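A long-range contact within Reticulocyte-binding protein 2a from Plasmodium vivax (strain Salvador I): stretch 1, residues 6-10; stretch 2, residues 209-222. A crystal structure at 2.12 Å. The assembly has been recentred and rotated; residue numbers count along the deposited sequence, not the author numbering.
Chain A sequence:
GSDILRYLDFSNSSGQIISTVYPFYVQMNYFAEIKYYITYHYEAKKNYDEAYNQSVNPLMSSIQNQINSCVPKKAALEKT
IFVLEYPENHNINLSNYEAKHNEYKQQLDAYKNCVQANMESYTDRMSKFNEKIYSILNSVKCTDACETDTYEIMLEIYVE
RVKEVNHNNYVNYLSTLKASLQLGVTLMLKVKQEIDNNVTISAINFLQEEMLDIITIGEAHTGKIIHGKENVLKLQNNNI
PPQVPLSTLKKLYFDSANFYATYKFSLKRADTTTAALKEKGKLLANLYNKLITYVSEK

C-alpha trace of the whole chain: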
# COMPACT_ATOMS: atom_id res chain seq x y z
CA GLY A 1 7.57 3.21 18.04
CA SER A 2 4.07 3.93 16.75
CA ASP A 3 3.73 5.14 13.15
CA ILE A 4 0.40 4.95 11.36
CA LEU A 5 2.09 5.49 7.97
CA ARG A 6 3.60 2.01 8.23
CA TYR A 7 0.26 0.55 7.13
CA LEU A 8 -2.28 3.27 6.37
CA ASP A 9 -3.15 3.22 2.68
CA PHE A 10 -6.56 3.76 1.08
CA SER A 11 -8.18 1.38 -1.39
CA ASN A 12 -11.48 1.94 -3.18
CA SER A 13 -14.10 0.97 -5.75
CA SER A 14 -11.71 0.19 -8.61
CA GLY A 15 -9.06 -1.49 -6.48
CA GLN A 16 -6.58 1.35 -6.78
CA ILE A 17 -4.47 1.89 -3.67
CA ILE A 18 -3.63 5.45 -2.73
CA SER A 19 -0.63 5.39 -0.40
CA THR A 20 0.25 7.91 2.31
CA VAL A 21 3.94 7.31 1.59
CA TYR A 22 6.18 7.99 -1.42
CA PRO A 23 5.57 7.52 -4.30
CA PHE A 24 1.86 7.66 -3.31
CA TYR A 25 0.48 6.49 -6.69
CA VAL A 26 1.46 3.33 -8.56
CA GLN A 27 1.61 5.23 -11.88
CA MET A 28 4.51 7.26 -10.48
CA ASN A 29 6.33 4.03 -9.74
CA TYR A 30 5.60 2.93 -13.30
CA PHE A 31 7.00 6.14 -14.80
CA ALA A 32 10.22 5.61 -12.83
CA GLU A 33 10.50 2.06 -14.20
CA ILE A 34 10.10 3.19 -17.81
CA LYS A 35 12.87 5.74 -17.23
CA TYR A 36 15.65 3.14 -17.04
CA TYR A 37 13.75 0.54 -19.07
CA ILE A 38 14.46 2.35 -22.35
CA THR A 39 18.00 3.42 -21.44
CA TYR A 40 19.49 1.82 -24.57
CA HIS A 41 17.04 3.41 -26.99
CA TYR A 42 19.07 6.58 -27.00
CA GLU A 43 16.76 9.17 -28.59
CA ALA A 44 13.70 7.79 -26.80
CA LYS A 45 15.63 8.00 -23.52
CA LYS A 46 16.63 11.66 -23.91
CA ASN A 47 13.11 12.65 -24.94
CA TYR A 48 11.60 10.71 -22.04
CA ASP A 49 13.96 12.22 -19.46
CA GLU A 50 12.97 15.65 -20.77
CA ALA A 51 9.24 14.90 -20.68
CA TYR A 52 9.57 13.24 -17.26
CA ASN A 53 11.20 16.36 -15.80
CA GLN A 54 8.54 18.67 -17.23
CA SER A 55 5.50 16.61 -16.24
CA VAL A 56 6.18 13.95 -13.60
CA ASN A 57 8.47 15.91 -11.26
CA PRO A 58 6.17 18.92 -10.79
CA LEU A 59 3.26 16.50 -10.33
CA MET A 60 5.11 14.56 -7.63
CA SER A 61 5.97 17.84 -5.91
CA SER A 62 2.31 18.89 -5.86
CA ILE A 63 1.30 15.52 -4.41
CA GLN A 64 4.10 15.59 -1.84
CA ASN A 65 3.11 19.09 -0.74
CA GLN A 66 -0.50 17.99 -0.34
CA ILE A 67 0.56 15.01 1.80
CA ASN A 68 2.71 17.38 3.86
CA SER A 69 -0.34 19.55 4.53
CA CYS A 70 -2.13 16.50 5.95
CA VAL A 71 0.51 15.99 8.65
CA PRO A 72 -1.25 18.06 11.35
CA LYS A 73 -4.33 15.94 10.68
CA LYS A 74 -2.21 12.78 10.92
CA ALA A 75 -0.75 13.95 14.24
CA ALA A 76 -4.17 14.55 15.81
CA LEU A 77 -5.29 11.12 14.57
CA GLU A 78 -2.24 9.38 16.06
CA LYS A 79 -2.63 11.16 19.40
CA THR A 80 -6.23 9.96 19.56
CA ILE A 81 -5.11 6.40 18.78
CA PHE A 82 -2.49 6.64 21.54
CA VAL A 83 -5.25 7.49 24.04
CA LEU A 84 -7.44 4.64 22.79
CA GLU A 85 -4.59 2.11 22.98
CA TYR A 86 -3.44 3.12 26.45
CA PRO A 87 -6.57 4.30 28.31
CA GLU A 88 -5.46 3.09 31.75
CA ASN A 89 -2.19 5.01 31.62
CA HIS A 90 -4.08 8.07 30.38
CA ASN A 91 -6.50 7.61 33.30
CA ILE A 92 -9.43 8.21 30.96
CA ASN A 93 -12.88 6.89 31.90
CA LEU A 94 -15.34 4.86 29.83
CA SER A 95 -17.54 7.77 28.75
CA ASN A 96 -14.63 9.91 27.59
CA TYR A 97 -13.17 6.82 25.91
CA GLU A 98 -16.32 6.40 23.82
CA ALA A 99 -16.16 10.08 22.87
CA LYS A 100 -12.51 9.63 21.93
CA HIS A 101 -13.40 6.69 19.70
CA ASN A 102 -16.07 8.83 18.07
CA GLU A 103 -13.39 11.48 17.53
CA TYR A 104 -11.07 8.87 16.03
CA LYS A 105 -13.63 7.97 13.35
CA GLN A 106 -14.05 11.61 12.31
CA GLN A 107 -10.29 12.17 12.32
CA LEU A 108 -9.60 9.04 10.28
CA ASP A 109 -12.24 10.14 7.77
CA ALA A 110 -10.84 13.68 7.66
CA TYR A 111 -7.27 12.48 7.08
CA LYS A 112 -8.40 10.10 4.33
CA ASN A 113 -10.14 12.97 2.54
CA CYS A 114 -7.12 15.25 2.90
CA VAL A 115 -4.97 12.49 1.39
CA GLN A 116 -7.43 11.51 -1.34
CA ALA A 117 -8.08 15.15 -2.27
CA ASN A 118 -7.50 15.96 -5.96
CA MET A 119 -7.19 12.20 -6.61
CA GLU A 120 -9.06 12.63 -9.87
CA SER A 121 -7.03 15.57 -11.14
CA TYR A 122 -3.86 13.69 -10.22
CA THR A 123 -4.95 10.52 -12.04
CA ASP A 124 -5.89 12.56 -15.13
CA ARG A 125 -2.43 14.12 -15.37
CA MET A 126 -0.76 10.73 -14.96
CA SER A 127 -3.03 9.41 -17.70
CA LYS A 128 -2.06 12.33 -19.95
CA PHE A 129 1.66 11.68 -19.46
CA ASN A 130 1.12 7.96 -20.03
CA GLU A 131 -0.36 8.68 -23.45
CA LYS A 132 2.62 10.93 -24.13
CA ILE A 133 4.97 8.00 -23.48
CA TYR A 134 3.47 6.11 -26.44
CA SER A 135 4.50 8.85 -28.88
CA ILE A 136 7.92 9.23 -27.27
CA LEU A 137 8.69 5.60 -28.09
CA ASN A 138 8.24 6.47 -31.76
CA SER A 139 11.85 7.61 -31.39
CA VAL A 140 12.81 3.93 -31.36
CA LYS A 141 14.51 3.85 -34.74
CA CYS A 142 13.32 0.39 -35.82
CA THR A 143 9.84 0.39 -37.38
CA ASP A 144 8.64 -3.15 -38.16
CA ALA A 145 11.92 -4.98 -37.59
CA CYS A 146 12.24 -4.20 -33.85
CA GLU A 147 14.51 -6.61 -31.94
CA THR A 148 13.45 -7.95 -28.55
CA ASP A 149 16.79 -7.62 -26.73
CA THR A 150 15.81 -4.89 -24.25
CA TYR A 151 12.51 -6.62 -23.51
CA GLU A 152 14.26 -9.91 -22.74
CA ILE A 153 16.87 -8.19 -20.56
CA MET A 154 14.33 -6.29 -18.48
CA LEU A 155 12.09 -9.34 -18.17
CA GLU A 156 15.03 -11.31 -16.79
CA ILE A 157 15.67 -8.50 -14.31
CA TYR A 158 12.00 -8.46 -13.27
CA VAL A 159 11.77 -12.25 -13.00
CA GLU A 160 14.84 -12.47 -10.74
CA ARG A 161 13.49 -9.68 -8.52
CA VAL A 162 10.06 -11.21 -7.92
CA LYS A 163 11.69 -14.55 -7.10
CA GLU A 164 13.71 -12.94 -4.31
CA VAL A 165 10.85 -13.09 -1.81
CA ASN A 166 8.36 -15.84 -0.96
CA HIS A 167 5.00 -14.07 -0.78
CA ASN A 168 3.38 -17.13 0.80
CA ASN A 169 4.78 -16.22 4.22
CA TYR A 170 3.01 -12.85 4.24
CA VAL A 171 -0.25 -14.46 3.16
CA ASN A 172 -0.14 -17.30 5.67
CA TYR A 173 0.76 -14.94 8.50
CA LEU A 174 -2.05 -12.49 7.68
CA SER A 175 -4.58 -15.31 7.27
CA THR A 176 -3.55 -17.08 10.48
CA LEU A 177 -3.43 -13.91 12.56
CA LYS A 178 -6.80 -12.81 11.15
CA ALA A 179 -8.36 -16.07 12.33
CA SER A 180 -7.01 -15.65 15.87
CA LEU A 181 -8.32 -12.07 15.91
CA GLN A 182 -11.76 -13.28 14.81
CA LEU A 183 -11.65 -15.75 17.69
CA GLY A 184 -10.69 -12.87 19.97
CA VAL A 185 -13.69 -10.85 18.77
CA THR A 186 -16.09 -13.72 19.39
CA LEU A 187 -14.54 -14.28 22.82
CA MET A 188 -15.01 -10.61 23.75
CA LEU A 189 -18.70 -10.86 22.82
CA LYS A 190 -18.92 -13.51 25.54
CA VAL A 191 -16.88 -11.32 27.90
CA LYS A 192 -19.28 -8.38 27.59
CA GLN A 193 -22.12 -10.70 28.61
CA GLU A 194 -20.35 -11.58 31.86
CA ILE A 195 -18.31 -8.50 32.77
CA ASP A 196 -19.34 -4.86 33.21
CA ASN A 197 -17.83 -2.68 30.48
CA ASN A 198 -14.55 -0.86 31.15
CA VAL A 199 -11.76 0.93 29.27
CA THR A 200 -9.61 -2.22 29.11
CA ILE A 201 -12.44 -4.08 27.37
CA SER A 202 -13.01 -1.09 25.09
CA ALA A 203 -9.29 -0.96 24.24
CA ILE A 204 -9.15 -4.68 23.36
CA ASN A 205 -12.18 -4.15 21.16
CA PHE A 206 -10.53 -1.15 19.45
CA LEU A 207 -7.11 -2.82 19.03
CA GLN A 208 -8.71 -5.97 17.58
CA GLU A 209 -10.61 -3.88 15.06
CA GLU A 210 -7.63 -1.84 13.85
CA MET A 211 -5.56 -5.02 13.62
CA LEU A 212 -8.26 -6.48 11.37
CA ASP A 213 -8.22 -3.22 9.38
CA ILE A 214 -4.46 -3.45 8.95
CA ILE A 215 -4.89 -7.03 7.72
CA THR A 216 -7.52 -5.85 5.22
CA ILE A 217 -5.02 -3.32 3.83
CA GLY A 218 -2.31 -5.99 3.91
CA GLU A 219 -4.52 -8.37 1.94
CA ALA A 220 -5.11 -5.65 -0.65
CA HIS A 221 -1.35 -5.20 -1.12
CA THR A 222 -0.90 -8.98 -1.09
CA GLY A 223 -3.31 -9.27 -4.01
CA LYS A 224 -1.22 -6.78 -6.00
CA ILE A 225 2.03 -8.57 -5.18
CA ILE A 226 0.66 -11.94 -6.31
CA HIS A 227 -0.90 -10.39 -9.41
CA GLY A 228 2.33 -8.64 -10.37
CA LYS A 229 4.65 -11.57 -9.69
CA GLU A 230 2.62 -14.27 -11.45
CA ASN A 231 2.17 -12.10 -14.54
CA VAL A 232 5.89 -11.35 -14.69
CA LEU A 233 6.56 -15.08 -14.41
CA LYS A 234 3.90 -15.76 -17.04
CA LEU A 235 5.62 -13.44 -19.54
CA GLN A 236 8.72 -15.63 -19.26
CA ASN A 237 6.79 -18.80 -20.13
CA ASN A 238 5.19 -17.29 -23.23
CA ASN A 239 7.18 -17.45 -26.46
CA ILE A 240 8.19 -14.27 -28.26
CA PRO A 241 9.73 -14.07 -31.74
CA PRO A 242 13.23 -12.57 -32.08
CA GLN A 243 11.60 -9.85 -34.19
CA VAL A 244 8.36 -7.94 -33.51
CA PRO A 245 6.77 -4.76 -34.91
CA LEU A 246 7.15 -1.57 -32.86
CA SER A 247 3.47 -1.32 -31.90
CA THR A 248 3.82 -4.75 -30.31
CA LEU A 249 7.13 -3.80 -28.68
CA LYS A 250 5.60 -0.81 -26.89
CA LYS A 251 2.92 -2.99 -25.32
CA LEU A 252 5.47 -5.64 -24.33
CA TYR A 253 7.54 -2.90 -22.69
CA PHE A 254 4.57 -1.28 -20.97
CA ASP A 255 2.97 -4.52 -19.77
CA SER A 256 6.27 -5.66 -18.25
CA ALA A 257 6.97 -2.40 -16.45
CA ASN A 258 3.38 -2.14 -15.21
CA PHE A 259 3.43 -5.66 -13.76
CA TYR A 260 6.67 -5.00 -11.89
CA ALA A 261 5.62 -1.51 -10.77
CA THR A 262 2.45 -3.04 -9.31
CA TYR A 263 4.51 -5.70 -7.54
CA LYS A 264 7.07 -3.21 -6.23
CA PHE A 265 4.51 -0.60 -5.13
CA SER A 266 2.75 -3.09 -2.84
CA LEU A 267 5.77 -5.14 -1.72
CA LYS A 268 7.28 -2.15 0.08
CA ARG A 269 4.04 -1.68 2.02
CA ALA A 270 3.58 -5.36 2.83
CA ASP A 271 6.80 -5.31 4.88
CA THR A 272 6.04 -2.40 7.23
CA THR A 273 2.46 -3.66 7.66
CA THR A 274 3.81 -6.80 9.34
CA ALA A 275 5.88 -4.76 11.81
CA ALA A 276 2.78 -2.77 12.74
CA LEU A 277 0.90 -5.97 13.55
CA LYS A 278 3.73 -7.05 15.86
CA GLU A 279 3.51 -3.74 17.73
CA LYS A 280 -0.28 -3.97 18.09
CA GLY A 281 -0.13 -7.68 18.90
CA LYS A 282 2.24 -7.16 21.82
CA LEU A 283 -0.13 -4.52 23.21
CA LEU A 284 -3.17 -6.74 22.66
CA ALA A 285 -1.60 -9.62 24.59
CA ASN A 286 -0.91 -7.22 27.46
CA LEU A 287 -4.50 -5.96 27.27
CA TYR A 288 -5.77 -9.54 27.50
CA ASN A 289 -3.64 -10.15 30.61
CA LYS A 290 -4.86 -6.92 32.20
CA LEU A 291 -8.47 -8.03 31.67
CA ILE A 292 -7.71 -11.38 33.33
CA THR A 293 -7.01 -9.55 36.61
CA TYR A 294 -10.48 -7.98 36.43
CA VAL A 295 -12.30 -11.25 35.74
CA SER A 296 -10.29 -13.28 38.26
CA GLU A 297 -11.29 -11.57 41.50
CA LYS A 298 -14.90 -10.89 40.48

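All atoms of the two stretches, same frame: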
# COMPACT_ATOMS: atom_id res chain seq x y z
N ARG A 6 3.04 3.33 8.53
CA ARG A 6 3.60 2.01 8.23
C ARG A 6 2.59 1.10 7.54
O ARG A 6 2.97 0.12 6.90
CB ARG A 6 4.09 1.34 9.52
CG ARG A 6 5.42 1.88 10.02
CD ARG A 6 5.96 1.04 11.17
NE ARG A 6 5.09 1.09 12.35
CZ ARG A 6 5.34 0.44 13.48
NH1 ARG A 6 6.43 -0.30 13.60
NH2 ARG A 6 4.50 0.54 14.50
N TYR A 7 1.30 1.43 7.65
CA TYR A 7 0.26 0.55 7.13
C TYR A 7 -0.91 1.29 6.47
O TYR A 7 -1.66 0.70 5.70
CB TYR A 7 -0.28 -0.36 8.24
CG TYR A 7 -0.87 0.37 9.43
CD1 TYR A 7 -2.19 0.79 9.44
CD2 TYR A 7 -0.09 0.64 10.56
CE1 TYR A 7 -2.73 1.46 10.54
CE2 TYR A 7 -0.61 1.30 11.65
CZ TYR A 7 -1.93 1.71 11.64
OH TYR A 7 -2.44 2.37 12.74
N LEU A 8 -1.07 2.57 6.79
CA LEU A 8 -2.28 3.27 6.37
C LEU A 8 -2.25 3.69 4.91
O LEU A 8 -1.67 4.70 4.54
CB LEU A 8 -2.53 4.49 7.26
CG LEU A 8 -3.87 5.19 6.99
CD1 LEU A 8 -5.03 4.20 7.10
CD2 LEU A 8 -4.07 6.36 7.93
N ASP A 9 -2.90 2.88 4.08
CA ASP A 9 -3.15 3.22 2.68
C ASP A 9 -4.65 3.17 2.46
O ASP A 9 -5.38 2.62 3.28
CB ASP A 9 -2.42 2.26 1.74
CG ASP A 9 -0.91 2.36 1.86
OD1 ASP A 9 -0.41 3.47 2.12
OD2 ASP A 9 -0.23 1.32 1.69
N PHE A 10 -5.12 3.73 1.35
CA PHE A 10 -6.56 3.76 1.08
C PHE A 10 -6.91 3.11 -0.25
O PHE A 10 -6.48 3.58 -1.31
CB PHE A 10 -7.07 5.20 1.12
CG PHE A 10 -6.78 5.90 2.42
CD1 PHE A 10 -7.51 5.61 3.56
CD2 PHE A 10 -5.77 6.84 2.50
CE1 PHE A 10 -7.24 6.24 4.75
CE2 PHE A 10 -5.49 7.49 3.69
CZ PHE A 10 -6.23 7.19 4.82
N GLU A 209 -10.03 -4.39 16.31
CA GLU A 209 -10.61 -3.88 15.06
C GLU A 209 -9.56 -3.25 14.14
O GLU A 209 -9.60 -3.46 12.92
CB GLU A 209 -11.71 -2.85 15.34
CG GLU A 209 -12.54 -2.46 14.11
CD GLU A 209 -13.87 -1.83 14.49
OE1 GLU A 209 -14.20 -1.86 15.70
OE2 GLU A 209 -14.59 -1.32 13.60
N GLU A 210 -8.63 -2.48 14.70
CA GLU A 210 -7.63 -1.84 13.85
C GLU A 210 -6.61 -2.86 13.37
O GLU A 210 -6.00 -2.68 12.31
CB GLU A 210 -6.96 -0.66 14.59
CG GLU A 210 -6.12 -1.01 15.80
CD GLU A 210 -5.45 0.22 16.41
OE1 GLU A 210 -5.23 1.21 15.68
OE2 GLU A 210 -5.15 0.20 17.62
N MET A 211 -6.43 -3.95 14.11
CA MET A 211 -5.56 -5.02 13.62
C MET A 211 -6.20 -5.74 12.44
O MET A 211 -5.51 -6.11 11.49
CB MET A 211 -5.24 -6.01 14.74
CG MET A 211 -4.17 -5.51 15.69
SD MET A 211 -3.68 -6.71 16.94
CE MET A 211 -2.73 -7.87 15.95
N LEU A 212 -7.52 -5.91 12.49
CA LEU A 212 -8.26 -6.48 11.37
C LEU A 212 -8.23 -5.53 10.17
O LEU A 212 -8.13 -5.98 9.02
CB LEU A 212 -9.70 -6.81 11.77
CG LEU A 212 -9.89 -8.01 12.70
CD1 LEU A 212 -11.34 -8.11 13.18
CD2 LEU A 212 -9.47 -9.30 12.02
N ASP A 213 -8.29 -4.23 10.44
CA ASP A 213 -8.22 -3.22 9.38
C ASP A 213 -6.87 -3.21 8.69
O ASP A 213 -6.78 -3.07 7.47
CB ASP A 213 -8.51 -1.83 9.94
CG ASP A 213 -9.97 -1.63 10.30
OD1 ASP A 213 -10.83 -2.29 9.67
OD2 ASP A 213 -10.26 -0.81 11.19
N ILE A 214 -5.81 -3.35 9.48
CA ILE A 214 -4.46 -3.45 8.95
C ILE A 214 -4.33 -4.69 8.06
O ILE A 214 -3.72 -4.63 6.99
CB ILE A 214 -3.41 -3.51 10.09
CG1 ILE A 214 -3.35 -2.17 10.82
CG2 ILE A 214 -2.05 -3.87 9.54
CD1 ILE A 214 -2.42 -2.18 12.02
N ILE A 215 -4.91 -5.80 8.50
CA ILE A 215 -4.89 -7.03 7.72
C ILE A 215 -5.63 -6.85 6.39
O ILE A 215 -5.17 -7.32 5.35
CB ILE A 215 -5.50 -8.21 8.51
CG1 ILE A 215 -4.56 -8.60 9.65
CG2 ILE A 215 -5.74 -9.42 7.61
CD1 ILE A 215 -5.03 -9.77 10.47
N THR A 216 -6.76 -6.16 6.43
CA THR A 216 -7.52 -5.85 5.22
C THR A 216 -6.66 -5.09 4.20
O THR A 216 -6.64 -5.42 3.02
CB THR A 216 -8.79 -5.05 5.54
OG1 THR A 216 -9.67 -5.85 6.34
CG2 THR A 216 -9.51 -4.66 4.26
N ILE A 217 -5.96 -4.06 4.68
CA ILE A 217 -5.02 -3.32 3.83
C ILE A 217 -3.89 -4.23 3.34
O ILE A 217 -3.52 -4.20 2.16
CB ILE A 217 -4.41 -2.12 4.59
CG1 ILE A 217 -5.50 -1.14 5.00
CG2 ILE A 217 -3.37 -1.42 3.73
CD1 ILE A 217 -5.00 -0.01 5.89
N GLY A 218 -3.37 -5.05 4.24
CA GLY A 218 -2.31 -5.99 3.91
C GLY A 218 -2.72 -7.00 2.86
O GLY A 218 -1.93 -7.39 2.01
N GLU A 219 -3.98 -7.44 2.93
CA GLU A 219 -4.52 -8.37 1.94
C GLU A 219 -4.67 -7.70 0.58
O GLU A 219 -4.49 -8.34 -0.46
CB GLU A 219 -5.87 -8.92 2.40
CG GLU A 219 -5.80 -9.88 3.57
CD GLU A 219 -7.18 -10.25 4.10
OE1 GLU A 219 -8.14 -9.52 3.79
OE2 GLU A 219 -7.29 -11.26 4.81
N ALA A 220 -5.00 -6.41 0.59
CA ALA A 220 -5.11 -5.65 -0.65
C ALA A 220 -3.75 -5.54 -1.35
O ALA A 220 -3.65 -5.73 -2.56
CB ALA A 220 -5.67 -4.26 -0.36
N HIS A 221 -2.71 -5.25 -0.58
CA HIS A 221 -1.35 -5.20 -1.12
C HIS A 221 -0.88 -6.58 -1.55
O HIS A 221 -0.19 -6.72 -2.56
CB HIS A 221 -0.38 -4.61 -0.10
CG HIS A 221 -0.45 -3.12 0.02
ND1 HIS A 221 -0.25 -2.28 -1.06
CD2 HIS A 221 -0.70 -2.32 1.08
CE1 HIS A 221 -0.37 -1.03 -0.66
NE2 HIS A 221 -0.65 -1.02 0.63
N THR A 222 -1.25 -7.60 -0.77
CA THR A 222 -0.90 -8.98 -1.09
C THR A 222 -1.46 -9.41 -2.44
O THR A 222 -0.79 -10.10 -3.22
CB THR A 222 -1.40 -9.94 0.01
OG1 THR A 222 -0.53 -9.88 1.14
CG2 THR A 222 -1.45 -11.37 -0.50
O HOH W 1 -4.90 2.45 13.34

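Residues 209-222 form one unbroken stretch of helix, each backbone amide from Asp213 to Thr222 bonded to the carbonyl four residues earlier. The segment 6-10 leaves a 3-10 turn at Arg6 and extends from Leu8 onward, Tyr7 to Asp9 making the contact, and no backbone hydrogen bond joins the two stretches. Tyr7 comes closest to Ile214 (CA to CA 6.4 Å) and Asp9 to Ile217 (CA to CA 6.9 Å); the helix contributes side chains along one side, at Glu210, Ile214, Ile217 and His221.

Tyr7 and Asp9 direct their CA-to-CB bonds toward the helix, whereas those of Leu8 and Phe10 point away. The Tyr7 ring lies flat against Ile214, whose CD1 sits 3.7 Å from the ring centroid, directly on the ring normal, in a CH-pi contact. At the far end of the ring, Tyr7 OH is too distant from Glu210 OE1 (4.2 Å) for a direct bond; a water bridges them, its O 2.5 Å from Tyr7 OH and donating to Glu210 OE1 at 2.7 Å. Ile217 packs against the backbone of the segment, its CG2 3.4 Å from Tyr7 O and its CD1 3.7 Å from Asp9 O. One helical turn on, His221 NE2 donates a short hydrogen bond to Asp9 OD2 (2.6 Å, 148°), with the acceptor near the plane of the imidazole.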